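Local coordinates for protein carbohydrate deacetylase Agd3 (Neosartorya fumigata, PDB 6NWZ) that probably removes acetyl groups from the exopolysaccharide galactosaminogalactan and is required for biofilm formation by the fungus, at residues A[282-287]-A[296-301]. Sequence-based numbering, arbitrary orientation.
Sequences SAWVPT and SSYFVE
Trp284 and Tyr298 meet with their ring planes almost at right angles, about 84° apart. The six-membered half of the indole comes to the rim of the phenol, near the plane of that ring, with Trp284 CZ3 4.2 Å from Tyr298 CE2; seen from the indole, the approach is oblique. The Trp284 CA–CB bond itself does not aim at 296-301. With CG anti to the backbone N (chi1 166°), the ring extends along the flank of the helix and its far end reaches the tyrosine. Val285 fills the next position with its two methyls divided: CG1 rests against the tyrosine's carbonyl oxygen, 3.8 Å from Tyr298 O, while CG2 faces the isopropyl group of Val300, 4.2 Å from Val300 CG2. The contact is therefore apolar, apart from that carbonyl. It forms within the deacetylase domain, where helix 275-289 connects strand 252-257 to its parallel neighbour 300-304 in a beta-alpha-beta crossover, and the loop through Tyr298 leads into the second strand. Tyr298 and Val300 direct their CB atoms at the helix; Phe299 turns away between them and stacks on Trp424. Asn289, the last residue of the helix, ties the two backbones together, its ND2 bonded to Val285 O and its OD1 to Tyr298 N. Both large rings are held at their polar ends as well: Trp284 NE1 bonds Glu575 OE2 on helix 569-584, whose Val574 also touches both rings, and Tyr298 OH bonds Thr252 OG1 at the start of the first strand. Farther along that strand is the zinc ligand Asp255, its side chain about 10 Å from that of Val300; a bound zinc ion is about 14 Å from the Val300 side chain.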
ATOM      1  N   SER A 282     -14.506  17.771  -9.430  1.00 34.11           N
ATOM      2  CA  SER A 282     -14.615  18.483  -8.159  1.00 30.24           C
ATOM      3  C   SER A 282     -15.890  18.097  -7.424  1.00 35.64           C
ATOM      4  O   SER A 282     -15.866  17.807  -6.223  1.00 37.24           O
ATOM      5  CB  SER A 282     -14.576  19.992  -8.392  1.00 23.22           C
ATOM      6  OG  SER A 282     -13.358  20.387  -8.993  1.00 58.77           O
ATOM      7  N   ALA A 283     -17.020  18.091  -8.135  1.00 37.34           N
ATOM      8  CA  ALA A 283     -18.288  17.748  -7.504  1.00 26.94           C
ATOM      9  C   ALA A 283     -18.291  16.311  -7.004  1.00 25.93           C
ATOM     10  O   ALA A 283     -19.023  15.980  -6.064  1.00 32.00           O
ATOM     11  CB  ALA A 283     -19.434  17.974  -8.486  1.00 23.45           C
ATOM     12  N   TRP A 284     -17.466  15.455  -7.603  1.00 31.85           N
ATOM     13  CA  TRP A 284     -17.457  14.038  -7.274  1.00 30.02           C
ATOM     14  C   TRP A 284     -16.580  13.714  -6.071  1.00 38.70           C
ATOM     15  O   TRP A 284     -16.781  12.669  -5.442  1.00 56.64           O
ATOM     16  CB  TRP A 284     -17.007  13.237  -8.500  1.00 24.05           C
ATOM     17  CG  TRP A 284     -16.632  11.818  -8.229  1.00 27.61           C
ATOM     18  CD1 TRP A 284     -17.471  10.745  -8.158  1.00 28.26           C
ATOM     19  CD2 TRP A 284     -15.311  11.311  -8.012  1.00 22.08           C
ATOM     20  NE1 TRP A 284     -16.752   9.598  -7.902  1.00 32.81           N
ATOM     21  CE2 TRP A 284     -15.424   9.921  -7.808  1.00 19.32           C
ATOM     22  CE3 TRP A 284     -14.044  11.900  -7.966  1.00 19.61           C
ATOM     23  CZ2 TRP A 284     -14.319   9.113  -7.563  1.00 32.92           C
ATOM     24  CZ3 TRP A 284     -12.950  11.096  -7.723  1.00 32.13           C
ATOM     25  CH2 TRP A 284     -13.093   9.717  -7.525  1.00 36.38           C
ATOM     26  N   VAL A 285     -15.630  14.587  -5.723  1.00 32.11           N
ATOM     27  CA  VAL A 285     -14.734  14.293  -4.602  1.00 27.04           C
ATOM     28  C   VAL A 285     -15.488  14.185  -3.280  1.00 28.99           C
ATOM     29  O   VAL A 285     -15.285  13.192  -2.562  1.00 39.54           O
ATOM     30  CB  VAL A 285     -13.580  15.312  -4.565  1.00 26.23           C
ATOM     31  CG1 VAL A 285     -12.771  15.156  -3.288  1.00 20.12           C
ATOM     32  CG2 VAL A 285     -12.683  15.116  -5.775  1.00 31.40           C
ATOM     33  N   PRO A 286     -16.366  15.125  -2.903  1.00 29.79           N
ATOM     34  CA  PRO A 286     -17.162  14.901  -1.683  1.00 27.62           C
ATOM     35  C   PRO A 286     -18.081  13.698  -1.777  1.00 29.91           C
ATOM     36  O   PRO A 286     -18.371  13.066  -0.752  1.00 31.18           O
ATOM     37  CB  PRO A 286     -17.953  16.209  -1.528  1.00 27.17           C
ATOM     38  CG  PRO A 286     -17.908  16.857  -2.864  1.00 28.28           C
ATOM     39  CD  PRO A 286     -16.594  16.473  -3.450  1.00 21.86           C
ATOM     40  N   THR A 287     -18.535  13.349  -2.983  1.00 36.11           N
ATOM     41  CA  THR A 287     -19.412  12.194  -3.143  1.00 33.44           C
ATOM     42  C   THR A 287     -18.701  10.902  -2.758  1.00 22.17           C
ATOM     43  O   THR A 287     -19.250  10.074  -2.020  1.00 41.17           O
ATOM     44  CB  THR A 287     -19.910  12.115  -4.586  1.00 33.81           C
ATOM     45  OG1 THR A 287     -20.655  13.298  -4.899  1.00 28.69           O
ATOM     46  CG2 THR A 287     -20.785  10.887  -4.780  1.00 20.85           C
ATOM     47  N   SER A 296     -12.048   8.819   7.254  1.00 29.23           N
ATOM     48  CA  SER A 296     -11.394   8.892   5.960  1.00 28.95           C
ATOM     49  C   SER A 296     -11.218  10.341   5.515  1.00 28.83           C
ATOM     50  O   SER A 296     -11.799  11.276   6.074  1.00 45.35           O
ATOM     51  CB  SER A 296     -12.189   8.122   4.908  1.00 30.25           C
ATOM     52  OG  SER A 296     -12.161   6.730   5.154  1.00 41.24           O
ATOM     53  N   SER A 297     -10.402  10.509   4.478  1.00 34.45           N
ATOM     54  CA  SER A 297     -10.101  11.813   3.905  1.00 38.82           C
ATOM     55  C   SER A 297      -9.382  11.629   2.575  1.00 37.53           C
ATOM     56  O   SER A 297      -8.181  11.337   2.552  1.00 37.58           O
ATOM     57  CB  SER A 297      -9.242  12.644   4.859  1.00 30.82           C
ATOM     58  OG  SER A 297      -8.741  13.795   4.205  1.00 45.52           O
ATOM     59  N   TYR A 298     -10.098  11.797   1.468  1.00 26.49           N
ATOM     60  CA  TYR A 298      -9.550  11.546   0.143  1.00 34.27           C
ATOM     61  C   TYR A 298      -9.522  12.826  -0.682  1.00 28.78           C
ATOM     62  O   TYR A 298     -10.470  13.618  -0.653  1.00 29.01           O
ATOM     63  CB  TYR A 298     -10.362  10.476  -0.590  1.00 18.76           C
ATOM     64  CG  TYR A 298      -9.970  10.292  -2.040  1.00 34.08           C
ATOM     65  CD1 TYR A 298      -8.844   9.554  -2.391  1.00 25.96           C
ATOM     66  CD2 TYR A 298     -10.731  10.850  -3.060  1.00 36.08           C
ATOM     67  CE1 TYR A 298      -8.486   9.385  -3.716  1.00 27.80           C
ATOM     68  CE2 TYR A 298     -10.380  10.686  -4.390  1.00 26.12           C
ATOM     69  CZ  TYR A 298      -9.259   9.954  -4.713  1.00 26.40           C
ATOM     70  OH  TYR A 298      -8.914   9.793  -6.034  1.00 32.00           O
ATOM     71  N   PHE A 299      -8.429  13.024  -1.418  1.00 25.37           N
ATOM     72  CA  PHE A 299      -8.359  14.083  -2.414  1.00 26.36           C
ATOM     73  C   PHE A 299      -7.483  13.616  -3.568  1.00 28.48           C
ATOM     74  O   PHE A 299      -6.751  12.626  -3.465  1.00 25.34           O
ATOM     75  CB  PHE A 299      -7.848  15.407  -1.821  1.00 33.47           C
ATOM     76  CG  PHE A 299      -6.429  15.361  -1.309  1.00 35.71           C
ATOM     77  CD1 PHE A 299      -5.353  15.519  -2.172  1.00 31.33           C
ATOM     78  CD2 PHE A 299      -6.172  15.203   0.044  1.00 38.36           C
ATOM     79  CE1 PHE A 299      -4.051  15.493  -1.697  1.00 29.51           C
ATOM     80  CE2 PHE A 299      -4.875  15.179   0.525  1.00 36.19           C
ATOM     81  CZ  PHE A 299      -3.812  15.323  -0.348  1.00 37.45           C
ATOM     82  N   VAL A 300      -7.562  14.351  -4.675  1.00 36.07           N
ATOM     83  CA  VAL A 300      -6.867  14.006  -5.910  1.00 29.91           C
ATOM     84  C   VAL A 300      -5.665  14.925  -6.074  1.00 25.87           C
ATOM     85  O   VAL A 300      -5.803  16.154  -6.026  1.00 40.13           O
ATOM     86  CB  VAL A 300      -7.809  14.112  -7.121  1.00 33.31           C
ATOM     87  CG1 VAL A 300      -7.088  13.692  -8.384  1.00 25.03           C
ATOM     88  CG2 VAL A 300      -9.057  13.270  -6.892  1.00 20.87           C
ATOM     89  N   GLU A 301      -4.490  14.330  -6.278  1.00 25.84           N
ATOM     90  CA  GLU A 301      -3.241  15.062  -6.437  1.00 21.99           C
ATOM     91  C   GLU A 301      -2.858  15.134  -7.908  1.00 30.79           C
ATOM     92  O   GLU A 301      -2.916  14.131  -8.626  1.00 30.68           O
ATOM     93  CB  GLU A 301      -2.113  14.401  -5.641  1.00 23.52           C
ATOM     94  CG  GLU A 301      -0.902  15.289  -5.406  1.00 30.97           C
ATOM     95  CD  GLU A 301       0.114  14.647  -4.479  1.00 38.14           C
ATOM     96  OE1 GLU A 301       0.269  13.409  -4.538  1.00 36.08           O
ATOM     97  OE2 GLU A 301       0.751  15.380  -3.688  1.00 42.23           O
TER